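Local structure of phenol hydroxylase component phL (Pseudomonas stutzeri, 3U52) at residues Y17-R22 / Y37-K42; T63-E68 / K269-E274; L161-Y166 / T250-D255; R199-D204 / D287-Q292. The protein is probably a helical, non-catalytic subunit of a multicomponent phenol hydroxylase, packing against partner subunits of the enzyme that adds oxygen to the aromatic ring. All blocks are in the same frame, centred on the assembly; numbering follows the deposited sequence.

Contact 1 of 4, residues Y17-R22 / Y37-K42; sequences YGHIAR and YDIEAK
His-19 and Asp-38 carry this contact between the short helix 18-24 and the loop that leaves helix 31-36. Their side chains run past each other in opposite directions, the imidazole at 90° to the carboxylate plane, and the meeting is carbon on carbon: His-19 CD2 lies 3.9 Å from Asp-38 CB. With CG placed between its own backbone N and carbonyl carbon (chi1 56°), the histidine ring is turned against the loop. There CD2 comes 3.4 Å from the carbonyl O of Tyr-37, NE2 sits 3.6 Å from CD1 of Ile-39, and Asp-38 O lies over one face, offset toward the rim. The next residue, Ile-20, sets its CD1 against Tyr-37 CB at 3.9 Å.

No direct hydrogen bond crosses between the segments; one water links the His-19 carbonyl to the Asp-38 carboxylate, donating to His-19 O at 2.8 Å and to Asp-38 OD2 at 2.7 Å. The same carboxylate meets Lys-42 through OD1, from above its plane, and Arg-23 through OD2. Another protein of the assembly borders this region and pairs with Arg-22. With two cationic partners and a water, Asp-38 is likely to stay ionised although it is buried.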
loop_
_atom_site.group_PDB
_atom_site.type_symbol
_atom_site.label_atom_id
_atom_site.label_comp_id
_atom_site.label_asym_id
_atom_site.label_seq_id
_atom_site.Cartn_x
_atom_site.Cartn_y
_atom_site.Cartn_z
ATOM N N TYR D 17 -19.310 -12.362 6.307
ATOM C CA TYR D 17 -19.900 -12.480 7.653
ATOM C C TYR D 17 -21.359 -12.936 7.606
ATOM O O TYR D 17 -22.068 -12.704 6.632
ATOM C CB TYR D 17 -19.787 -11.147 8.401
ATOM C CG TYR D 17 -18.389 -10.661 8.616
ATOM C CD1 TYR D 17 -17.895 -9.570 7.883
ATOM C CD2 TYR D 17 -17.548 -11.276 9.526
ATOM C CE1 TYR D 17 -16.602 -9.100 8.063
ATOM C CE2 TYR D 17 -16.220 -10.799 9.735
ATOM C CZ TYR D 17 -15.777 -9.707 8.984
ATOM O OH TYR D 17 -14.520 -9.222 9.171
ATOM N N GLY D 18 -21.832 -13.589 8.672
ATOM C CA GLY D 18 -23.216 -14.088 8.685
ATOM C C GLY D 18 -24.277 -13.018 8.444
ATOM O O GLY D 18 -25.241 -13.229 7.695
ATOM N N HIS D 19 -24.124 -11.871 9.106
ATOM C CA HIS D 19 -25.075 -10.785 8.945
ATOM C C HIS D 19 -25.114 -10.234 7.509
ATOM O O HIS D 19 -26.196 -9.887 6.998
ATOM C CB HIS D 19 -24.863 -9.682 10.003
ATOM C CG HIS D 19 -23.491 -9.114 10.019
ATOM N ND1 HIS D 19 -22.455 -9.662 10.747
ATOM C CD2 HIS D 19 -22.985 -8.023 9.401
ATOM C CE1 HIS D 19 -21.368 -8.929 10.574
ATOM N NE2 HIS D 19 -21.665 -7.930 9.755
ATOM N N ILE D 20 -23.956 -10.221 6.853
ATOM C CA ILE D 20 -23.867 -9.868 5.417
ATOM C C ILE D 20 -24.542 -10.966 4.551
ATOM O O ILE D 20 -25.290 -10.663 3.658
ATOM C CB ILE D 20 -22.389 -9.518 4.959
ATOM C CG1 ILE D 20 -21.771 -8.403 5.815
ATOM C CG2 ILE D 20 -22.294 -9.154 3.432
ATOM C CD1 ILE D 20 -22.586 -7.073 5.808
ATOM N N ALA D 21 -24.304 -12.227 4.855
ATOM C CA ALA D 21 -24.810 -13.309 4.029
ATOM C C ALA D 21 -26.318 -13.432 4.152
ATOM O O ALA D 21 -26.994 -13.761 3.166
ATOM C CB ALA D 21 -24.154 -14.604 4.435
ATOM N N ARG D 22 -26.846 -13.174 5.357
ATOM C CA ARG D 22 -28.303 -13.067 5.554
ATOM C C ARG D 22 -28.964 -12.028 4.674
ATOM O O ARG D 22 -30.032 -12.264 4.125
ATOM C CB ARG D 22 -28.641 -12.760 7.010
ATOM C CG ARG D 22 -28.982 -13.931 7.788
ATOM C CD ARG D 22 -29.034 -13.547 9.250
ATOM N NE ARG D 22 -27.953 -14.233 9.890
ATOM C CZ ARG D 22 -27.073 -13.745 10.744
ATOM N NH1 ARG D 22 -27.064 -12.494 11.207
ATOM N NH2 ARG D 22 -26.191 -14.601 11.154
ATOM N N TYR D 37 -23.442 -2.460 7.161
ATOM C CA TYR D 37 -24.705 -3.144 7.403
ATOM C C TYR D 37 -24.635 -3.969 8.661
ATOM O O TYR D 37 -23.762 -4.812 8.774
ATOM C CB TYR D 37 -25.069 -4.073 6.221
ATOM C CG TYR D 37 -25.511 -3.313 4.985
ATOM C CD1 TYR D 37 -24.567 -2.917 4.020
ATOM C CD2 TYR D 37 -26.852 -2.964 4.798
ATOM C CE1 TYR D 37 -24.949 -2.208 2.908
ATOM C CE2 TYR D 37 -27.253 -2.253 3.671
ATOM C CZ TYR D 37 -26.301 -1.889 2.745
ATOM O OH TYR D 37 -26.669 -1.199 1.646
ATOM N N ASP D 38 -25.567 -3.725 9.605
ATOM C CA ASP D 38 -25.771 -4.603 10.804
ATOM C C ASP D 38 -24.567 -4.699 11.730
ATOM O O ASP D 38 -24.376 -5.672 12.396
ATOM C CB ASP D 38 -26.167 -6.011 10.375
ATOM C CG ASP D 38 -27.360 -6.004 9.469
ATOM O OD1 ASP D 38 -28.340 -5.320 9.832
ATOM O OD2 ASP D 38 -27.315 -6.623 8.382
ATOM N N ILE D 39 -23.763 -3.656 11.773
ATOM C CA ILE D 39 -22.554 -3.679 12.530
ATOM C C ILE D 39 -22.804 -3.032 13.925
ATOM O O ILE D 39 -22.059 -3.258 14.879
ATOM C CB ILE D 39 -21.546 -2.968 11.638
ATOM C CG1 ILE D 39 -20.341 -3.839 11.388
ATOM C CG2 ILE D 39 -21.338 -1.540 11.946
ATOM C CD1 ILE D 39 -20.540 -4.577 10.136
ATOM N N GLU D 40 -23.877 -2.255 14.025
ATOM C CA GLU D 40 -24.215 -1.537 15.262
ATOM C C GLU D 40 -24.941 -2.445 16.263
ATOM O O GLU D 40 -25.460 -3.514 15.875
ATOM C CB GLU D 40 -25.053 -0.287 14.960
ATOM C CG GLU D 40 -26.478 -0.577 14.559
ATOM C CD GLU D 40 -26.669 -1.006 13.089
ATOM O OE1 GLU D 40 -27.768 -1.469 12.791
ATOM O OE2 GLU D 40 -25.760 -0.886 12.242
ATOM N N ALA D 41 -24.943 -2.045 17.545
ATOM C CA ALA D 41 -25.740 -2.746 18.602
ATOM C C ALA D 41 -27.186 -2.450 18.364
ATOM O O ALA D 41 -27.541 -1.297 18.041
ATOM C CB ALA D 41 -25.333 -2.284 20.022
ATOM N N LYS D 42 -28.024 -3.480 18.532
ATOM C CA LYS D 42 -29.461 -3.378 18.253
ATOM C C LYS D 42 -30.393 -3.692 19.424
ATOM O O LYS D 42 -31.546 -3.242 19.450
ATOM C CB LYS D 42 -29.806 -4.295 17.095
ATOM C CG LYS D 42 -29.204 -3.829 15.755
ATOM C CD LYS D 42 -29.366 -4.928 14.726
ATOM C CE LYS D 42 -29.113 -4.380 13.320
ATOM N NZ LYS D 42 -29.325 -5.503 12.362
HETATM O O HOH W 1 -28.417 -9.045 8.476
#

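Contact 2 of 4, residues T63-E68 / K269-E274; sequences TAIRME and KAVAGE
The carboxylate of Glu-274 is the flat group here, and Met-67 and Glu-68 both meet it on the same face. Met-67 SD lies over that face, 3.9 Å from Glu-274 CD, while the backbone N of Glu-68 comes to OE2 from 35° out of the plane. That bond is short and nearly straight, 2.7 Å from Glu-68 N to Glu-274 OE2 with an angle of 176° at the hydrogen. Over the same face, Met-67 CE stands above OE1, 3.8 Å from it and 3.7 Å from the carbonyl O of Ala-270; the methionine chain gets there by bending at both chi2 and chi3. The arrangement is an extended loop passing across helix 251-274, in an all-helical protein, with a glutamate of the helix accepting from the loop backbone. Asn-278, at the start of the next helix, adds a second tie by donating to both Arg-66 O and Val-271 O. Were Glu-274 replaced by an alanine, the N-H of Glu-68 would probably lose its acceptor, and the Met-67 sulfur the CG and carboxylate that lie against it. Deeper in, Ile-65 and Val-271 cross at about a right angle, CG2 of the isoleucine 3.5 Å from CG1 of the valine, and Phe-212 of helix 211-240 touches both.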
loop_
_atom_site.group_PDB
_atom_site.type_symbol
_atom_site.label_atom_id
_atom_site.label_comp_id
_atom_site.label_asym_id
_atom_site.label_seq_id
_atom_site.Cartn_x
_atom_site.Cartn_y
_atom_site.Cartn_z
ATOM N N THR D 63 -37.439 8.940 15.853
ATOM C CA THR D 63 -38.195 9.574 14.781
ATOM C C THR D 63 -39.603 8.980 14.674
ATOM O O THR D 63 -39.809 7.821 14.980
ATOM C CB THR D 63 -37.458 9.488 13.422
ATOM O OG1 THR D 63 -38.182 10.233 12.443
ATOM C CG2 THR D 63 -37.297 8.095 12.962
ATOM N N ALA D 64 -40.549 9.801 14.248
ATOM C CA ALA D 64 -41.936 9.349 14.001
ATOM C C ALA D 64 -42.052 8.564 12.687
ATOM O O ALA D 64 -42.982 7.769 12.508
ATOM C CB ALA D 64 -42.918 10.531 14.041
ATOM N N ILE D 65 -41.118 8.799 11.767
ATOM C CA ILE D 65 -41.020 8.017 10.543
ATOM C C ILE D 65 -40.842 6.550 10.881
ATOM O O ILE D 65 -40.179 6.219 11.848
ATOM C CB ILE D 65 -39.850 8.501 9.671
ATOM C CG1 ILE D 65 -40.107 9.931 9.158
ATOM C CG2 ILE D 65 -39.639 7.570 8.501
ATOM C CD1 ILE D 65 -41.236 10.044 8.112
ATOM N N ARG D 66 -41.460 5.673 10.101
ATOM C CA ARG D 66 -41.376 4.226 10.315
ATOM C C ARG D 66 -40.880 3.521 9.062
ATOM O O ARG D 66 -41.286 3.860 7.956
ATOM C CB ARG D 66 -42.755 3.637 10.724
ATOM C CG ARG D 66 -43.272 4.103 12.090
ATOM C CD ARG D 66 -42.406 3.584 13.245
ATOM N NE ARG D 66 -42.220 4.626 14.273
ATOM C CZ ARG D 66 -42.665 4.504 15.508
ATOM N NH1 ARG D 66 -43.280 3.383 15.850
ATOM N NH2 ARG D 66 -42.481 5.462 16.397
ATOM N N MET D 67 -39.974 2.567 9.256
ATOM C CA MET D 67 -39.428 1.726 8.183
ATOM C C MET D 67 -39.370 0.294 8.628
ATOM O O MET D 67 -38.844 -0.010 9.716
ATOM C CB MET D 67 -38.012 2.122 7.824
ATOM C CG MET D 67 -37.894 3.558 7.391
ATOM S SD MET D 67 -38.488 3.917 5.738
ATOM C CE MET D 67 -37.145 3.224 4.737
ATOM N N GLU D 68 -39.835 -0.594 7.753
ATOM C CA GLU D 68 -39.667 -2.019 7.965
ATOM C C GLU D 68 -38.179 -2.292 8.175
ATOM O O GLU D 68 -37.799 -3.064 9.055
ATOM C CB GLU D 68 -40.209 -2.834 6.783
ATOM C CG GLU D 68 -40.202 -4.366 7.040
ATOM C CD GLU D 68 -39.671 -5.182 5.832
ATOM O OE1 GLU D 68 -40.494 -5.843 5.143
ATOM O OE2 GLU D 68 -38.431 -5.161 5.572
ATOM N N LYS D 269 -36.334 9.056 -1.466
ATOM C CA LYS D 269 -37.088 8.061 -2.250
ATOM C C LYS D 269 -37.506 6.840 -1.445
ATOM O O LYS D 269 -38.619 6.353 -1.606
ATOM C CB LYS D 269 -36.317 7.566 -3.463
ATOM C CG LYS D 269 -36.307 8.534 -4.646
ATOM C CD LYS D 269 -35.922 7.790 -5.949
ATOM C CE LYS D 269 -37.096 7.698 -6.919
ATOM N NZ LYS D 269 -37.461 9.071 -7.435
ATOM N N ALA D 270 -36.606 6.346 -0.589
ATOM C CA ALA D 270 -36.865 5.131 0.186
ATOM C C ALA D 270 -37.820 5.390 1.342
ATOM O O ALA D 270 -38.675 4.552 1.625
ATOM C CB ALA D 270 -35.549 4.513 0.677
ATOM N N VAL D 271 -37.686 6.556 1.994
ATOM C CA VAL D 271 -38.561 6.914 3.138
ATOM C C VAL D 271 -40.004 7.285 2.671
ATOM O O VAL D 271 -40.990 6.772 3.199
ATOM C CB VAL D 271 -37.906 8.022 4.003
ATOM C CG1 VAL D 271 -38.774 8.396 5.168
ATOM C CG2 VAL D 271 -36.578 7.524 4.557
ATOM N N ALA D 272 -40.108 8.155 1.671
ATOM C CA ALA D 272 -41.389 8.458 1.036
ATOM C C ALA D 272 -42.088 7.238 0.362
ATOM O O ALA D 272 -43.281 7.033 0.528
ATOM C CB ALA D 272 -41.227 9.604 0.059
ATOM N N GLY D 273 -41.350 6.432 -0.379
ATOM C CA GLY D 273 -41.895 5.219 -0.991
ATOM C C GLY D 273 -42.298 4.121 -0.036
ATOM O O GLY D 273 -43.020 3.206 -0.411
ATOM N N GLU D 274 -41.849 4.190 1.212
ATOM C CA GLU D 274 -42.177 3.148 2.168
ATOM C C GLU D 274 -43.717 3.061 2.434
ATOM O O GLU D 274 -44.292 1.986 2.378
ATOM C CB GLU D 274 -41.412 3.353 3.467
ATOM C CG GLU D 274 -41.753 2.334 4.590
ATOM C CD GLU D 274 -40.872 1.086 4.572
ATOM O OE1 GLU D 274 -40.043 0.937 3.646
ATOM O OE2 GLU D 274 -40.994 0.264 5.510
#

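Contact 3 of 4, residues L161-Y166 / T250-D255; sequences LGIGQY and TEFMRD
Phe-252 meets Tyr-166 because its CG is swung away from the backbone N (chi1 -177°), carrying the ring across to the neighbouring helix, while Tyr-166, with CG beside its own N, turns its ring to meet it. The result is an edge-to-face pair: Tyr-166 CE1 stands over the centre of the Phe-252 ring, 3.8 Å from CG, with the planes 60° apart and the centroids separated by 5.2 Å. At the edge of the same phenylalanine ring, near its plane, lies Ile-163 CG1, 3.9 Å from CE2. The other branch of that isoleucine, CG2, slides along Met-253 and touches its CG at 3.7 Å. The helices themselves run antiparallel at 155°, their short axes 10.7 Å apart, as neighbours in a helical bundle. Should a leucine take the place of Phe-252, the Tyr-166 edge is likely to lose its aromatic face and a gap to open between Tyr-166 and Ile-163. Helix 81-105 closes in from a further side, with Met-91 on Phe-252 and Glu-96 bonded to the tyrosine hydroxyl. Ile-163 also touches Tyr-227, which lines a xenon pocket, and the Met-253 side chain is about 7 Å from a bound xenon. With no polar bond across it, the contact depends on shape and apolar packing, consistent with xenon, an apolar gas, binding nearby.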
loop_
_atom_site.group_PDB
_atom_site.type_symbol
_atom_site.label_atom_id
_atom_site.label_comp_id
_atom_site.label_asym_id
_atom_site.label_seq_id
_atom_site.Cartn_x
_atom_site.Cartn_y
_atom_site.Cartn_z
ATOM N N LEU D 161 -18.486 21.556 8.168
ATOM C CA LEU D 161 -17.413 22.218 8.892
ATOM C C LEU D 161 -16.276 22.634 7.936
ATOM O O LEU D 161 -15.805 23.746 8.027
ATOM C CB LEU D 161 -16.852 21.295 9.952
ATOM C CG LEU D 161 -15.630 21.828 10.676
ATOM C CD1 LEU D 161 -16.060 23.099 11.489
ATOM C CD2 LEU D 161 -14.960 20.742 11.553
ATOM N N GLY D 162 -15.859 21.731 7.046
ATOM C CA GLY D 162 -14.907 22.048 5.956
ATOM C C GLY D 162 -15.366 23.215 5.094
ATOM O O GLY D 162 -14.604 24.122 4.838
ATOM N N ILE D 163 -16.625 23.214 4.666
ATOM C CA ILE D 163 -17.152 24.351 3.888
ATOM C C ILE D 163 -17.116 25.691 4.669
ATOM O O ILE D 163 -16.716 26.732 4.147
ATOM C CB ILE D 163 -18.553 24.046 3.341
ATOM C CG1 ILE D 163 -18.439 22.995 2.234
ATOM C CG2 ILE D 163 -19.220 25.314 2.780
ATOM C CD1 ILE D 163 -19.703 22.299 1.992
ATOM N N GLY D 164 -17.494 25.642 5.927
ATOM C CA GLY D 164 -17.452 26.807 6.816
ATOM C C GLY D 164 -16.055 27.317 6.965
ATOM O O GLY D 164 -15.830 28.552 6.947
ATOM N N GLN D 165 -15.087 26.389 7.024
ATOM C CA GLN D 165 -13.652 26.789 7.049
ATOM C C GLN D 165 -13.169 27.491 5.775
ATOM O O GLN D 165 -12.547 28.533 5.857
ATOM C CB GLN D 165 -12.722 25.620 7.474
ATOM C CG GLN D 165 -12.962 25.234 8.935
ATOM C CD GLN D 165 -12.256 23.989 9.362
ATOM O OE1 GLN D 165 -12.027 23.779 10.533
ATOM N NE2 GLN D 165 -11.922 23.147 8.415
ATOM N N TYR D 166 -13.484 26.956 4.604
ATOM C CA TYR D 166 -13.242 27.694 3.348
ATOM C C TYR D 166 -13.829 29.119 3.310
ATOM O O TYR D 166 -13.133 30.051 2.889
ATOM C CB TYR D 166 -13.772 26.909 2.151
ATOM C CG TYR D 166 -12.861 25.755 1.819
ATOM C CD1 TYR D 166 -13.370 24.510 1.477
ATOM C CD2 TYR D 166 -11.483 25.926 1.831
ATOM C CE1 TYR D 166 -12.507 23.433 1.178
ATOM C CE2 TYR D 166 -10.607 24.863 1.537
ATOM C CZ TYR D 166 -11.126 23.632 1.221
ATOM O OH TYR D 166 -10.273 22.594 0.917
ATOM N N THR D 250 -15.292 28.899 -4.527
ATOM C CA THR D 250 -16.527 28.245 -4.115
ATOM C C THR D 250 -16.821 27.055 -5.002
ATOM O O THR D 250 -17.933 26.520 -4.991
ATOM C CB THR D 250 -17.702 29.255 -4.164
ATOM O OG1 THR D 250 -17.732 29.827 -5.466
ATOM C CG2 THR D 250 -17.482 30.410 -3.127
ATOM N N GLU D 251 -15.838 26.621 -5.798
ATOM C CA GLU D 251 -16.108 25.501 -6.683
ATOM C C GLU D 251 -16.238 24.232 -5.827
ATOM O O GLU D 251 -16.987 23.338 -6.147
ATOM C CB GLU D 251 -15.010 25.359 -7.776
ATOM C CG GLU D 251 -15.313 24.317 -8.913
ATOM C CD GLU D 251 -16.483 24.663 -9.876
ATOM O OE1 GLU D 251 -16.979 25.817 -9.928
ATOM O OE2 GLU D 251 -16.900 23.752 -10.616
ATOM N N PHE D 252 -15.494 24.158 -4.737
ATOM C CA PHE D 252 -15.635 23.038 -3.830
ATOM C C PHE D 252 -17.139 22.837 -3.472
ATOM O O PHE D 252 -17.668 21.726 -3.536
ATOM C CB PHE D 252 -14.766 23.259 -2.580
ATOM C CG PHE D 252 -14.792 22.101 -1.619
ATOM C CD1 PHE D 252 -13.777 21.117 -1.666
ATOM C CD2 PHE D 252 -15.820 21.983 -0.663
ATOM C CE1 PHE D 252 -13.781 20.015 -0.760
ATOM C CE2 PHE D 252 -15.856 20.887 0.247
ATOM C CZ PHE D 252 -14.843 19.885 0.183
ATOM N N MET D 253 -17.830 23.937 -3.155
ATOM C CA MET D 253 -19.230 23.913 -2.699
ATOM C C MET D 253 -20.162 23.462 -3.811
ATOM O O MET D 253 -21.135 22.735 -3.546
ATOM C CB MET D 253 -19.670 25.306 -2.210
ATOM C CG MET D 253 -19.070 25.802 -0.908
ATOM S SD MET D 253 -17.315 26.150 -0.924
ATOM C CE MET D 253 -17.342 27.704 0.004
ATOM N N ARG D 254 -19.918 23.886 -5.054
ATOM C CA ARG D 254 -20.748 23.380 -6.167
ATOM C C ARG D 254 -20.581 21.880 -6.453
ATOM O O ARG D 254 -21.584 21.157 -6.664
ATOM C CB ARG D 254 -20.577 24.202 -7.462
ATOM C CG ARG D 254 -21.246 25.574 -7.413
ATOM C CD ARG D 254 -21.015 26.381 -8.736
ATOM N NE ARG D 254 -19.604 26.749 -8.860
ATOM C CZ ARG D 254 -19.075 27.818 -8.283
ATOM N NH1 ARG D 254 -19.866 28.628 -7.595
ATOM N NH2 ARG D 254 -17.757 28.078 -8.396
ATOM N N ASP D 255 -19.326 21.410 -6.469
ATOM C CA ASP D 255 -19.056 19.986 -6.611
ATOM C C ASP D 255 -19.661 19.178 -5.444
ATOM O O ASP D 255 -20.267 18.122 -5.662
ATOM C CB ASP D 255 -17.517 19.746 -6.675
ATOM C CG ASP D 255 -16.906 20.124 -8.061
ATOM O OD1 ASP D 255 -17.695 20.353 -9.016
ATOM O OD2 ASP D 255 -15.643 20.223 -8.187
#

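Contact 4 of 4, residues R199-D204 / D287-Q292; sequences RKLVED and DHWEPQ
Leu-201 and Trp-289 join two antiparallel neighbours of the helical bundle, 196-205 and 276-302, whose short axes cross at 149° and come within 11.8 Å; the second helix is kinked at Pro-291. The apolar part is small. Leu-201 CD1 meets the tryptophan at the edge of the ring, near its plane, 3.8 Å from CZ3, and the other methyl, CD2, rests against the carbonyl O of Gln-292. Val-217 and Leu-221 of helix 211-240 pack on the indole too, and its NE1 bonds to Glu-213.

Water makes the polar link. Asp-204 OD2 and Gln-292 OE1 are both acceptors, and one water donates to each, at 2.6 Å to OD2 and 2.8 Å to OE1.

The charged pairs stay within helix 196-205. Lys-200 NZ makes a long salt bridge of 3.5 Å to Asp-204 OD2, the oxygen that also holds the water. Arg-199 NH2 reaches Glu-203 OE1 at its syn lone pair, 2.8 Å away, and both residues also bond to another protein.

At the kink Gln-292 N turns to Trp-289 O in a weak bond instead of reaching back to His-288 O, and the glutamine's own amide takes that carbonyl: NE2 donates to His-288 O at 2.7 Å, from above the carbonyl plane, while lying over a face of the His-288 ring and over one of the Trp-289 indole, offset toward the rim of each.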
loop_
_atom_site.group_PDB
_atom_site.type_symbol
_atom_site.label_atom_id
_atom_site.label_comp_id
_atom_site.label_asym_id
_atom_site.label_seq_id
_atom_site.Cartn_x
_atom_site.Cartn_y
_atom_site.Cartn_z
ATOM N N ARG D 199 -30.802 33.600 10.912
ATOM C CA ARG D 199 -30.225 33.247 12.172
ATOM C C ARG D 199 -31.277 32.636 13.104
ATOM O O ARG D 199 -30.998 31.649 13.795
ATOM C CB ARG D 199 -29.624 34.488 12.761
ATOM C CG ARG D 199 -28.702 34.207 13.825
ATOM C CD ARG D 199 -28.167 35.517 14.345
ATOM N NE ARG D 199 -28.247 35.213 15.708
ATOM C CZ ARG D 199 -28.510 36.011 16.694
ATOM N NH1 ARG D 199 -28.699 37.324 16.568
ATOM N NH2 ARG D 199 -28.561 35.393 17.830
ATOM N N LYS D 200 -32.481 33.232 13.122
ATOM C CA LYS D 200 -33.614 32.687 13.870
ATOM C C LYS D 200 -33.997 31.287 13.381
ATOM O O LYS D 200 -34.274 30.395 14.193
ATOM C CB LYS D 200 -34.866 33.612 13.778
ATOM C CG LYS D 200 -36.114 32.971 14.508
ATOM C CD LYS D 200 -37.320 33.920 14.580
ATOM C CE LYS D 200 -38.594 33.224 15.049
ATOM N NZ LYS D 200 -38.385 32.349 16.254
ATOM N N LEU D 201 -34.048 31.098 12.060
ATOM C CA LEU D 201 -34.373 29.784 11.512
ATOM C C LEU D 201 -33.304 28.749 11.938
ATOM O O LEU D 201 -33.656 27.632 12.396
ATOM C CB LEU D 201 -34.500 29.816 9.987
ATOM C CG LEU D 201 -34.421 28.458 9.262
ATOM C CD1 LEU D 201 -35.578 27.534 9.708
ATOM C CD2 LEU D 201 -34.377 28.645 7.756
ATOM N N VAL D 202 -32.015 29.085 11.762
ATOM C CA VAL D 202 -30.950 28.164 12.215
ATOM C C VAL D 202 -31.060 27.824 13.700
ATOM O O VAL D 202 -31.007 26.647 14.087
ATOM C CB VAL D 202 -29.504 28.681 11.874
ATOM C CG1 VAL D 202 -28.490 27.839 12.589
ATOM C CG2 VAL D 202 -29.295 28.730 10.361
ATOM N N GLU D 203 -31.248 28.841 14.546
ATOM C CA GLU D 203 -31.476 28.571 15.964
ATOM C C GLU D 203 -32.715 27.677 16.257
ATOM O O GLU D 203 -32.673 26.789 17.153
ATOM C CB GLU D 203 -31.496 29.878 16.789
ATOM C CG GLU D 203 -30.183 30.624 16.749
ATOM C CD GLU D 203 -30.175 31.858 17.615
ATOM O OE1 GLU D 203 -29.263 32.721 17.472
ATOM O OE2 GLU D 203 -31.088 31.943 18.463
ATOM N N ASP D 204 -33.777 27.861 15.473
ATOM C CA ASP D 204 -34.983 27.010 15.554
ATOM C C ASP D 204 -34.706 25.528 15.212
ATOM O O ASP D 204 -35.151 24.607 15.914
ATOM C CB ASP D 204 -36.099 27.563 14.669
ATOM C CG ASP D 204 -36.768 28.856 15.242
ATOM O OD1 ASP D 204 -36.516 29.300 16.417
ATOM O OD2 ASP D 204 -37.540 29.451 14.456
ATOM N N ASP D 287 -44.742 21.520 4.785
ATOM C CA ASP D 287 -45.692 22.643 4.919
ATOM C C ASP D 287 -45.286 23.600 6.024
ATOM O O ASP D 287 -45.403 24.809 5.871
ATOM C CB ASP D 287 -47.116 22.160 5.242
ATOM C CG ASP D 287 -47.786 21.397 4.107
ATOM O OD1 ASP D 287 -47.399 21.497 2.911
ATOM O OD2 ASP D 287 -48.741 20.681 4.441
ATOM N N HIS D 288 -44.845 23.054 7.151
ATOM C CA HIS D 288 -44.328 23.890 8.252
ATOM C C HIS D 288 -42.986 24.602 7.935
ATOM O O HIS D 288 -42.797 25.814 8.198
ATOM C CB HIS D 288 -44.233 23.075 9.536
ATOM C CG HIS D 288 -43.902 23.905 10.732
ATOM N ND1 HIS D 288 -44.743 24.886 11.212
ATOM C CD2 HIS D 288 -42.808 23.928 11.532
ATOM C CE1 HIS D 288 -44.189 25.473 12.261
ATOM N NE2 HIS D 288 -43.013 24.910 12.480
ATOM N N TRP D 289 -42.037 23.855 7.360
ATOM C CA TRP D 289 -40.667 24.371 7.269
ATOM C C TRP D 289 -40.253 24.971 5.959
ATOM O O TRP D 289 -39.427 25.874 5.947
ATOM C CB TRP D 289 -39.678 23.249 7.618
ATOM C CG TRP D 289 -39.688 22.820 9.042
ATOM C CD1 TRP D 289 -40.263 21.698 9.559
ATOM C CD2 TRP D 289 -39.033 23.464 10.118
ATOM N NE1 TRP D 289 -40.005 21.608 10.902
ATOM C CE2 TRP D 289 -39.238 22.679 11.260
ATOM C CE3 TRP D 289 -38.252 24.619 10.224
ATOM C CZ2 TRP D 289 -38.714 23.029 12.501
ATOM C CZ3 TRP D 289 -37.742 24.961 11.439
ATOM C CH2 TRP D 289 -37.974 24.173 12.570
ATOM N N GLU D 290 -40.772 24.479 4.832
ATOM C CA GLU D 290 -40.308 25.015 3.544
ATOM C C GLU D 290 -40.485 26.552 3.375
ATOM O O GLU D 290 -39.569 27.226 2.889
ATOM C CB GLU D 290 -40.838 24.199 2.351
ATOM C CG GLU D 290 -40.318 24.657 0.994
ATOM C CD GLU D 290 -41.171 25.785 0.360
ATOM O OE1 GLU D 290 -42.064 26.316 1.060
ATOM O OE2 GLU D 290 -40.968 26.132 -0.838
ATOM N N PRO D 291 -41.655 27.119 3.777
ATOM C CA PRO D 291 -41.831 28.569 3.691
ATOM C C PRO D 291 -40.947 29.326 4.676
ATOM O O PRO D 291 -40.677 30.486 4.469
ATOM C CB PRO D 291 -43.322 28.765 4.064
ATOM C CG PRO D 291 -43.964 27.430 3.884
ATOM C CD PRO D 291 -42.889 26.445 4.239
ATOM N N GLN D 292 -40.512 28.697 5.760
ATOM C CA GLN D 292 -39.556 29.358 6.654
ATOM C C GLN D 292 -38.167 29.451 6.025
ATOM O O GLN D 292 -37.467 30.430 6.216
ATOM C CB GLN D 292 -39.471 28.613 7.963
ATOM C CG GLN D 292 -40.761 28.711 8.749
ATOM C CD GLN D 292 -40.644 28.038 10.052
ATOM O OE1 GLN D 292 -39.857 28.459 10.907
ATOM N NE2 GLN D 292 -41.419 26.972 10.238
HETATM O O HOH W 2 -37.997 30.209 12.052
#

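Contact 3 is the innermost, its centre about 11 Å from that of the chain, and its interactions across the segments are purely apolar and aromatic. Contact 1 is buried as well but lies farthest out, its centre at about 27 Å; it mixes carbon packing with a bridging water. Another protein reaches contacts 1, 3 and 4, while no other chain touches the segments of contact 2. Contacts 2 and 4 are partly buried and add polar ties to a small greasy patch: a direct bond to backbone in contact 2, a water between side chains in contact 4. Contacts 2 and 3 both use helix 251-274, and helix 276-302 of contact 4 follows directly. Only contacts 3 and 4 pair two helices.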